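Local coordinates for acetylene hydratase (Pelobacter acetylenicus, PDB 2E7Z), which catalyses the hydration of acetylene to acetaldehyde, a non-redox reaction, with a tungsten bis(molybdopterin guanine dinucleotide) cofactor and a [4Fe-4S] cluster, at residues N48-T51 and I52-H55; F442-P445 and T446-L449; E487-D490 and E491-I495. All coordinates share one frame; numbering follows the deposited sequence. Where two conformers were deposited one is given.

Contact 1: N48-T51 and I52-H55; sequences NADT and IRTH
Arg-53 reaches back along its own helix to Asp-50, three residues earlier, and can be followed outward atom by atom. Its CB lies 3.6 Å from Asp-50 OD1. With CG anti to the backbone N (chi1 -173°), the chain starts alongside the aspartate, both side chains pointing the same way, and CD comes within 3.4 Å of the same OD1. A bend at chi3 then presents NE, which donates to Asp-50 OD1 at 2.9 Å in a salt bridge. Carboxylate and guanidinium are nearly coplanar, 12° apart, and OD1 sits at the guanidinium edge. Beyond CZ, NH2 reaches a water that also donates to Asp-50 OD2, while NH1 pairs with Glu-461. This i/i+3 pair belongs to the short helix 49-53, whose last turn is closed by Thr-54, the first residue to leave helical geometry. Thr-54 N and OG1 both donate to Asp-50 O, from opposite faces of its carbonyl plane, OG1 at 2.8 Å. At the other end, Thr-51 OG1 bonds to Asn-48 O at 2.7 Å, in the carbonyl plane, and that oxygen also accepts from Thr-51 N. His-55 CB rests 3.3 Å from Thr-51 O.

Contact 2: F442-P445 and T446-L449; sequences FMTP and TAQL
A chi1 of 68° sets Thr-444 OG1 between its own backbone N and carbonyl carbon, and from there the hydroxyl oxygen faces the amide of Ala-447, three residues on. Gln-448 takes a different course: CG lies anti to the carbonyl carbon (chi1 -77°), and the chain runs extended beyond it, back over the start of the turn towards Met-443. Two side chains thus bridge the same bend from its two ends. Ala-447 N donates to Thr-444 OG1 at 3.0 Å, nearly straight, while Gln-448 N donates to Thr-444 O at 2.9 Å. The amide tip of Gln-448 adds a third bond, from NE2 to Met-443 O at 3.2 Å; the acceptor lies in the plane of the amide, but NE2 stands above the carbonyl plane of Met-443.

Met-443, the centre of an inverse gamma turn, was modelled in two conformers, so its side-chain contacts are less certain. In one of them it crosses the glutamine aslant, CG to CG 3.8 Å apart, and the bend at chi2 (56°) brings its SD to 3.8 Å from Ala-447 CB. Ala-447 also touches Val-453 of strand 452-455.

Outside the bend, Gln-448 OE1 accepts from Gly-683 N and its NE2 also bonds to Ser-689, while Thr-446 OG1 bonds to Asn-415 and Leu-417. Thr-444 itself lines a pocket for the molybdopterin guanine dinucleotide. With both oxygens of Thr-444 and the carbonyl of Met-443 taken up by N-H donors, this buried bend between strands 435-440 and 452-455 is probably held in a fixed shape beside the cofactor.

Contact 3: E487-D490 and E491-I495; sequences EAKD and EYYFI
The N-terminus of helix 491-501 is capped by Asp-490, whose carboxylate accepts from the first turn. Its CG stands between the backbone N and the carbonyl carbon (chi1 76°), which folds the carboxylate back over the start of the helix. The single oxygen OD1 then meets two amides. Tyr-493 N donates to Asp-490 OD1 at 2.9 Å, approaching from above the carboxylate plane. Tyr-492 N is as near to that atom, at 2.8 Å, but its N-H is badly bent and the bond is weak. The backbone of the cap contributes as well: Phe-494 N gives a weak bond to Asp-490 O, the opening i to i+4 bond of the helix. A negative carboxylate placed beside these N-H groups would probably be stabilised by the helix dipole.

One residue earlier, Lys-489 lays its aliphatic chain across the ring of Tyr-493. Lys-489 CB lies 3.7 Å from Tyr-493 CD2, and the bend at chi2 carries CD over the middle of the ring, 4.2 Å from its centroid, a CH-pi contact. The ammonium is farther off, NZ being 5.5 Å from the Tyr-493 centroid, so any cation-pi attraction is at most weak; NZ also has a long salt bridge to Glu-487. The tyrosine ring meets Trp-80 edge-to-face.

Glu-491 OE2 accepts from Gln-107; the cap residue Asp-490 itself touches Asp-457, a cofactor-binding residue. An aspartate accepting from the amides two and three residues ahead is the classic N-cap, here joining an incoming loop to its helix.

Contact 1 comes first along the chain, contact 2 nearly four hundred residues later and contact 3 some forty residues beyond that, yet their centres lie only about 18 to 19 Å apart. Contacts 1 and 2 touch: Phe-442 packs against Ile-52 and His-55, with Ile-52 CG2 3.6 Å from Phe-442 CE2. Contact 3 touches neither. The mixed sheet relates contacts 2 and 3: contact 2 connects its neighbouring strands 435-440 and 452-455, and the backbone of Lys-489 bonds to the Tyr-439 hydroxyl and to Pro-455. Contact 1 joins through Phe-442. Each contact lies close to a residue binding the tungsten cofactor: Ile-52 by Gln-441, Thr-446 by Asn-415 and Asp-490 by Asp-457.

Contact 1: N48-T51 and I52-H55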
ATOM      1  N   ASN A  48     -13.467  -9.702 -15.834  1.00 14.92           N
ATOM      2  CA  ASN A  48     -14.825  -9.553 -15.348  1.00 15.11           C
ATOM      3  C   ASN A  48     -15.107  -8.179 -14.752  1.00 14.11           C
ATOM      4  O   ASN A  48     -16.096  -8.000 -14.060  1.00 14.50           O
ATOM      5  CB  ASN A  48     -15.120 -10.644 -14.329  1.00 15.34           C
ATOM      6  CG  ASN A  48     -15.083 -12.028 -14.956  1.00 17.00           C
ATOM      7  OD1 ASN A  48     -15.949 -12.376 -15.764  1.00 19.65           O
ATOM      8  ND2 ASN A  48     -14.087 -12.826 -14.588  1.00 18.10           N
ATOM      9  N   ALA A  49     -14.251  -7.201 -15.046  1.00 13.37           N
ATOM     10  CA  ALA A  49     -14.440  -5.874 -14.482  1.00 12.79           C
ATOM     11  C   ALA A  49     -15.762  -5.208 -14.833  1.00 13.00           C
ATOM     12  O   ALA A  49     -16.314  -4.434 -14.043  1.00 12.33           O
ATOM     13  CB  ALA A  49     -13.250  -4.964 -14.844  1.00 12.90           C
ATOM     14  N   ASP A  50     -16.287  -5.511 -16.022  1.00 12.49           N
ATOM     15  CA  ASP A  50     -17.551  -4.894 -16.419  1.00 13.82           C
ATOM     16  C   ASP A  50     -18.712  -5.381 -15.561  1.00 13.70           C
ATOM     17  O   ASP A  50     -19.687  -4.663 -15.418  1.00 14.32           O
ATOM     18  CB  ASP A  50     -17.846  -5.055 -17.915  1.00 13.53           C
ATOM     19  CG  ASP A  50     -18.758  -3.947 -18.458  1.00 15.71           C
ATOM     20  OD1 ASP A  50     -18.567  -2.784 -18.024  1.00 15.45           O
ATOM     21  OD2 ASP A  50     -19.670  -4.253 -19.285  1.00 16.19           O
ATOM     22  N   THR A  51     -18.575  -6.556 -14.939  1.00 14.85           N
ATOM     23  CA  THR A  51     -19.632  -7.030 -14.020  1.00 14.44           C
ATOM     24  C   THR A  51     -19.700  -6.167 -12.754  1.00 14.42           C
ATOM     25  O   THR A  51     -20.730  -6.117 -12.072  1.00 15.13           O
ATOM     26  CB  THR A  51     -19.469  -8.500 -13.584  1.00 16.53           C
ATOM     27  OG1 THR A  51     -18.354  -8.603 -12.692  1.00 16.21           O
ATOM     28  CG2 THR A  51     -19.272  -9.427 -14.792  1.00 16.36           C
ATOM     29  N   ILE A  52     -18.584  -5.495 -12.456  1.00 13.21           N
ATOM     30  CA  ILE A  52     -18.524  -4.526 -11.365  1.00 12.48           C
ATOM     31  C   ILE A  52     -18.977  -3.152 -11.847  1.00 11.88           C
ATOM     32  O   ILE A  52     -19.817  -2.508 -11.200  1.00 12.29           O
ATOM     33  CB  ILE A  52     -17.109  -4.447 -10.803  1.00 11.90           C
ATOM     34  CG1 ILE A  52     -16.616  -5.842 -10.360  1.00 14.39           C
ATOM     35  CG2 ILE A  52     -17.061  -3.462  -9.614  1.00 11.93           C
ATOM     36  CD1 ILE A  52     -17.467  -6.557  -9.298  1.00 15.82           C
ATOM     37  N   ARG A  53     -18.436  -2.701 -12.993  1.00 11.43           N
ATOM     38  CA  ARG A  53     -18.880  -1.423 -13.545  1.00 11.51           C
ATOM     39  C   ARG A  53     -20.412  -1.351 -13.715  1.00 11.58           C
ATOM     40  O   ARG A  53     -21.023  -0.291 -13.515  1.00 11.83           O
ATOM     41  CB  ARG A  53     -18.185  -1.122 -14.876  1.00 11.97           C
ATOM     42  CG  ARG A  53     -18.486   0.269 -15.388  1.00 11.54           C
ATOM     43  CD  ARG A  53     -18.159   0.400 -16.862  1.00 13.00           C
ATOM     44  NE  ARG A  53     -19.273   0.020 -17.737  1.00 12.64           N
ATOM     45  CZ  ARG A  53     -20.278   0.833 -18.062  1.00 14.12           C
ATOM     46  NH1 ARG A  53     -20.349   2.069 -17.571  1.00 13.98           N
ATOM     47  NH2 ARG A  53     -21.202   0.406 -18.922  1.00 14.54           N
ATOM     48  N   THR A  54     -21.028  -2.474 -14.111  1.00 12.81           N
ATOM     49  CA  THR A  54     -22.472  -2.497 -14.365  1.00 13.59           C
ATOM     50  C   THR A  54     -23.271  -3.168 -13.258  1.00 13.44           C
ATOM     51  O   THR A  54     -24.446  -3.486 -13.455  1.00 14.51           O
ATOM     52  CB  THR A  54     -22.824  -3.160 -15.735  1.00 13.98           C
ATOM     53  OG1 THR A  54     -22.446  -4.539 -15.707  1.00 15.81           O
ATOM     54  CG2 THR A  54     -22.064  -2.462 -16.846  1.00 14.61           C
ATOM     55  N   HIS A  55     -22.652  -3.419 -12.114  1.00 13.20           N
ATOM     56  CA  HIS A  55     -23.317  -4.163 -11.051  1.00 13.75           C
ATOM     57  C   HIS A  55     -24.584  -3.454 -10.615  1.00 13.70           C
ATOM     58  O   HIS A  55     -24.588  -2.223 -10.468  1.00 14.72           O
ATOM     59  CB  HIS A  55     -22.377  -4.371  -9.845  1.00 13.57           C
ATOM     60  CG  HIS A  55     -22.832  -5.502  -8.990  1.00 13.88           C
ATOM     61  ND1 HIS A  55     -23.820  -5.361  -8.044  1.00 16.38           N
ATOM     62  CD2 HIS A  55     -22.490  -6.809  -8.994  1.00 15.44           C
ATOM     63  CE1 HIS A  55     -24.074  -6.543  -7.503  1.00 15.45           C
ATOM     64  NE2 HIS A  55     -23.262  -7.431  -8.043  1.00 15.92           N
TER
HETATM   65  O   HOH W   1     -21.197  -2.182 -20.220  1.00 15.16           O
HETATM   66  O   HOH W   2     -21.314  -6.208 -18.499  1.00 25.59           O

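Contact 2: F442-P445 and T446-L449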
ATOM      1  N   PHE A 442     -19.594   1.464  -4.120  1.00  8.65           N
ATOM      2  CA  PHE A 442     -20.578   0.613  -3.447  1.00  8.61           C
ATOM      3  C   PHE A 442     -20.868   1.104  -2.043  1.00  8.63           C
ATOM      4  O   PHE A 442     -20.099   1.912  -1.486  1.00  8.30           O
ATOM      5  CB  PHE A 442     -20.059  -0.830  -3.435  1.00  8.71           C
ATOM      6  CG  PHE A 442     -19.968  -1.426  -4.822  1.00  9.53           C
ATOM      7  CD1 PHE A 442     -21.108  -1.961  -5.427  1.00 10.12           C
ATOM      8  CD2 PHE A 442     -18.791  -1.379  -5.547  1.00 10.06           C
ATOM      9  CE1 PHE A 442     -21.051  -2.468  -6.729  1.00 11.44           C
ATOM     10  CE2 PHE A 442     -18.714  -1.875  -6.844  1.00 10.74           C
ATOM     11  CZ  PHE A 442     -19.874  -2.404  -7.439  1.00 11.24           C
ATOM     12  N   MET A 443     -21.966   0.608  -1.469  1.00  9.55           N
ATOM     13  CA  MET A 443     -22.314   0.871  -0.086  0.70  9.13           C
ATOM     14  C   MET A 443     -21.438  -0.019   0.818  1.00  9.53           C
ATOM     15  O   MET A 443     -21.890  -0.987   1.413  1.00  9.48           O
ATOM     16  CB  MET A 443     -23.823   0.664   0.125  0.70  9.74           C
ATOM     17  CG  MET A 443     -24.362   1.075   1.484  0.70  9.12           C
ATOM     18  SD  MET A 443     -24.055   2.810   2.005  0.70  9.15           S
ATOM     19  CE  MET A 443     -25.186   3.731   0.968  0.70  9.86           C
ATOM     20  N   THR A 444     -20.165   0.334   0.902  1.00  9.13           N
ATOM     21  CA  THR A 444     -19.202  -0.401   1.690  1.00  8.93           C
ATOM     22  C   THR A 444     -19.492  -0.225   3.184  1.00  8.26           C
ATOM     23  O   THR A 444     -20.283   0.627   3.578  1.00  8.72           O
ATOM     24  CB  THR A 444     -17.780   0.109   1.421  1.00  9.16           C
ATOM     25  OG1 THR A 444     -17.702   1.435   1.945  1.00  8.86           O
ATOM     26  CG2 THR A 444     -17.479   0.093  -0.060  1.00 10.36           C
ATOM     27  N   PRO A 445     -18.852  -1.043   4.034  1.00  7.85           N
ATOM     28  CA  PRO A 445     -19.021  -0.853   5.453  1.00  8.07           C
ATOM     29  C   PRO A 445     -18.690   0.575   5.908  1.00  8.20           C
ATOM     30  O   PRO A 445     -19.348   1.108   6.774  1.00  8.43           O
ATOM     31  CB  PRO A 445     -18.090  -1.910   6.058  1.00  8.24           C
ATOM     32  CG  PRO A 445     -18.126  -3.059   5.006  1.00  8.46           C
ATOM     33  CD  PRO A 445     -18.125  -2.295   3.704  1.00  9.49           C
ATOM     34  N   THR A 446     -17.675   1.190   5.296  1.00  7.60           N
ATOM     35  CA  THR A 446     -17.361   2.593   5.582  1.00  7.54           C
ATOM     36  C   THR A 446     -18.461   3.536   5.076  1.00  7.39           C
ATOM     37  O   THR A 446     -18.880   4.437   5.783  1.00  7.11           O
ATOM     38  CB  THR A 446     -16.007   2.960   4.951  1.00  7.02           C
ATOM     39  OG1 THR A 446     -15.028   2.095   5.511  1.00  7.61           O
ATOM     40  CG2 THR A 446     -15.658   4.381   5.294  1.00  7.29           C
ATOM     41  N   ALA A 447     -18.948   3.309   3.854  1.00  7.94           N
ATOM     42  CA  ALA A 447     -20.010   4.151   3.302  1.00  8.14           C
ATOM     43  C   ALA A 447     -21.274   4.072   4.175  1.00  8.16           C
ATOM     44  O   ALA A 447     -22.006   5.049   4.331  1.00  8.86           O
ATOM     45  CB  ALA A 447     -20.323   3.726   1.873  1.00  8.90           C
ATOM     46  N   GLN A 448     -21.466   2.914   4.802  1.00  8.13           N
ATOM     47  CA  GLN A 448     -22.644   2.720   5.651  1.00  8.99           C
ATOM     48  C   GLN A 448     -22.677   3.652   6.846  1.00  7.93           C
ATOM     49  O   GLN A 448     -23.712   3.925   7.447  1.00  8.86           O
ATOM     50  CB  GLN A 448     -22.661   1.297   6.135  1.00  8.60           C
ATOM     51  CG  GLN A 448     -23.137   0.378   4.996  1.00  8.79           C
ATOM     52  CD  GLN A 448     -23.084  -1.092   5.353  1.00  9.13           C
ATOM     53  OE1 GLN A 448     -23.326  -1.469   6.507  1.00 10.37           O
ATOM     54  NE2 GLN A 448     -22.774  -1.935   4.360  1.00 10.46           N
ATOM     55  N   LEU A 449     -21.484   4.155   7.183  1.00  7.62           N
ATOM     56  CA  LEU A 449     -21.255   5.074   8.311  1.00  7.85           C
ATOM     57  C   LEU A 449     -21.216   6.532   7.888  1.00  7.68           C
ATOM     58  O   LEU A 449     -20.949   7.419   8.710  1.00  8.31           O
ATOM     59  CB  LEU A 449     -19.963   4.673   9.050  1.00  7.47           C
ATOM     60  CG  LEU A 449     -20.091   3.366   9.851  1.00  9.09           C
ATOM     61  CD1 LEU A 449     -18.760   2.640  10.046  1.00  9.80           C
ATOM     62  CD2 LEU A 449     -20.782   3.598  11.182  1.00 10.15           C
TER

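Contact 3: E487-D490 and E491-I495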
ATOM      1  N   GLU A 487     -24.911   9.034 -12.490  1.00 11.34           N
ATOM      2  CA  GLU A 487     -24.332  10.312 -12.109  1.00 11.87           C
ATOM      3  C   GLU A 487     -22.962  10.108 -11.461  1.00 10.60           C
ATOM      4  O   GLU A 487     -22.535  10.931 -10.654  1.00 10.48           O
ATOM      5  CB  GLU A 487     -25.277  11.066 -11.163  1.00 12.01           C
ATOM      6  CG  GLU A 487     -26.353  11.853 -11.898  1.00 14.42           C
ATOM      7  CD  GLU A 487     -25.818  13.174 -12.402  1.00 16.09           C
ATOM      8  OE1 GLU A 487     -25.598  14.093 -11.573  1.00 15.96           O
ATOM      9  OE2 GLU A 487     -25.611  13.286 -13.635  1.00 20.77           O
ATOM     10  N   ALA A 488     -22.261   9.041 -11.840  1.00  9.94           N
ATOM     11  CA  ALA A 488     -20.885   8.860 -11.300  1.00  9.47           C
ATOM     12  C   ALA A 488     -19.983   9.969 -11.822  1.00 10.11           C
ATOM     13  O   ALA A 488     -20.072  10.374 -12.978  1.00 10.06           O
ATOM     14  CB  ALA A 488     -20.379   7.501 -11.705  1.00  9.83           C
ATOM     15  N   LYS A 489     -19.127  10.481 -10.953  1.00  9.25           N
ATOM     16  CA  LYS A 489     -18.281  11.588 -11.338  1.00  9.40           C
ATOM     17  C   LYS A 489     -16.853  11.274 -10.940  1.00  8.53           C
ATOM     18  O   LYS A 489     -16.596  10.406 -10.122  1.00  8.38           O
ATOM     19  CB  LYS A 489     -18.705  12.897 -10.635  1.00 10.35           C
ATOM     20  CG  LYS A 489     -20.128  13.371 -10.849  1.00 13.67           C
ATOM     21  CD  LYS A 489     -20.364  13.921 -12.213  1.00 17.35           C
ATOM     22  CE  LYS A 489     -21.827  14.373 -12.359  1.00 20.01           C
ATOM     23  NZ  LYS A 489     -22.163  14.571 -13.785  1.00 24.83           N
ATOM     24  N   ASP A 490     -15.949  12.051 -11.505  1.00  7.80           N
ATOM     25  CA  ASP A 490     -14.536  11.877 -11.210  1.00  7.45           C
ATOM     26  C   ASP A 490     -14.063  12.558  -9.922  1.00  7.23           C
ATOM     27  O   ASP A 490     -14.739  13.446  -9.396  1.00  7.67           O
ATOM     28  CB  ASP A 490     -13.707  12.302 -12.413  1.00  8.28           C
ATOM     29  CG  ASP A 490     -13.618  13.780 -12.575  1.00  9.56           C
ATOM     30  OD1 ASP A 490     -12.788  14.368 -11.868  1.00  9.48           O
ATOM     31  OD2 ASP A 490     -14.322  14.356 -13.428  1.00 10.51           O
ATOM     32  N   GLU A 491     -12.886  12.151  -9.428  1.00  7.47           N
ATOM     33  CA  GLU A 491     -12.446  12.621  -8.131  1.00  8.23           C
ATOM     34  C   GLU A 491     -12.172  14.112  -8.155  1.00  7.28           C
ATOM     35  O   GLU A 491     -12.393  14.793  -7.148  1.00  7.54           O
ATOM     36  CB  GLU A 491     -11.181  11.862  -7.735  1.00  7.49           C
ATOM     37  CG  GLU A 491     -10.800  12.031  -6.279  1.00  7.65           C
ATOM     38  CD  GLU A 491      -9.473  11.346  -5.966  1.00  7.01           C
ATOM     39  OE1 GLU A 491      -8.822  10.861  -6.938  1.00  7.44           O
ATOM     40  OE2 GLU A 491      -9.067  11.304  -4.780  1.00  8.18           O
ATOM     41  N   TYR A 492     -11.687  14.620  -9.292  1.00  7.05           N
ATOM     42  CA  TYR A 492     -11.428  16.058  -9.374  1.00  7.96           C
ATOM     43  C   TYR A 492     -12.695  16.881  -9.382  1.00  7.78           C
ATOM     44  O   TYR A 492     -12.718  17.964  -8.788  1.00  8.29           O
ATOM     45  CB  TYR A 492     -10.551  16.400 -10.585  1.00  8.07           C
ATOM     46  CG  TYR A 492     -10.265  17.901 -10.652  1.00  7.65           C
ATOM     47  CD1 TYR A 492      -9.621  18.560  -9.600  1.00  8.32           C
ATOM     48  CD2 TYR A 492     -10.700  18.670 -11.732  1.00  8.00           C
ATOM     49  CE1 TYR A 492      -9.394  19.946  -9.635  1.00  7.87           C
ATOM     50  CE2 TYR A 492     -10.452  20.051 -11.772  1.00  8.26           C
ATOM     51  CZ  TYR A 492      -9.823  20.670 -10.727  1.00  9.07           C
ATOM     52  OH  TYR A 492      -9.630  22.023 -10.779  1.00  9.25           O
ATOM     53  N   TYR A 493     -13.751  16.356 -10.018  1.00  8.28           N
ATOM     54  CA  TYR A 493     -15.042  17.027  -9.946  1.00  9.08           C
ATOM     55  C   TYR A 493     -15.426  17.286  -8.482  1.00  9.18           C
ATOM     56  O   TYR A 493     -15.752  18.411  -8.115  1.00  9.31           O
ATOM     57  CB  TYR A 493     -16.103  16.202 -10.652  1.00  9.84           C
ATOM     58  CG  TYR A 493     -17.460  16.812 -10.586  1.00 11.38           C
ATOM     59  CD1 TYR A 493     -17.857  17.781 -11.513  1.00 12.43           C
ATOM     60  CD2 TYR A 493     -18.360  16.446  -9.582  1.00 11.95           C
ATOM     61  CE1 TYR A 493     -19.128  18.347 -11.444  1.00 14.71           C
ATOM     62  CE2 TYR A 493     -19.605  17.037  -9.491  1.00 14.58           C
ATOM     63  CZ  TYR A 493     -19.967  17.987 -10.428  1.00 14.96           C
ATOM     64  OH  TYR A 493     -21.216  18.554 -10.390  1.00 18.64           O
ATOM     65  N   PHE A 494     -15.400  16.243  -7.654  1.00  8.77           N
ATOM     66  CA  PHE A 494     -15.703  16.382  -6.237  1.00  8.62           C
ATOM     67  C   PHE A 494     -14.788  17.429  -5.589  1.00  8.24           C
ATOM     68  O   PHE A 494     -15.276  18.338  -4.914  1.00  8.69           O
ATOM     69  CB  PHE A 494     -15.555  15.013  -5.518  1.00  9.66           C
ATOM     70  CG  PHE A 494     -15.553  15.114  -4.012  1.00 10.51           C
ATOM     71  CD1 PHE A 494     -16.632  15.635  -3.325  1.00 10.92           C
ATOM     72  CD2 PHE A 494     -14.425  14.755  -3.269  1.00 15.18           C
ATOM     73  CE1 PHE A 494     -16.640  15.747  -1.940  1.00 12.20           C
ATOM     74  CE2 PHE A 494     -14.430  14.867  -1.863  1.00 17.67           C
ATOM     75  CZ  PHE A 494     -15.552  15.359  -1.208  1.00 15.29           C
ATOM     76  N   ILE A 495     -13.479  17.295  -5.780  1.00  7.55           N
ATOM     77  CA  ILE A 495     -12.552  18.203  -5.094  1.00  8.05           C
ATOM     78  C   ILE A 495     -12.779  19.663  -5.530  1.00  7.93           C
ATOM     79  O   ILE A 495     -12.839  20.572  -4.695  1.00  8.56           O
ATOM     80  CB  ILE A 495     -11.068  17.791  -5.376  1.00  7.77           C
ATOM     81  CG1 ILE A 495     -10.753  16.483  -4.659  1.00  8.31           C
ATOM     82  CG2 ILE A 495     -10.070  18.889  -4.929  1.00  9.49           C
ATOM     83  CD1 ILE A 495      -9.618  15.674  -5.328  1.00  8.12           C
TER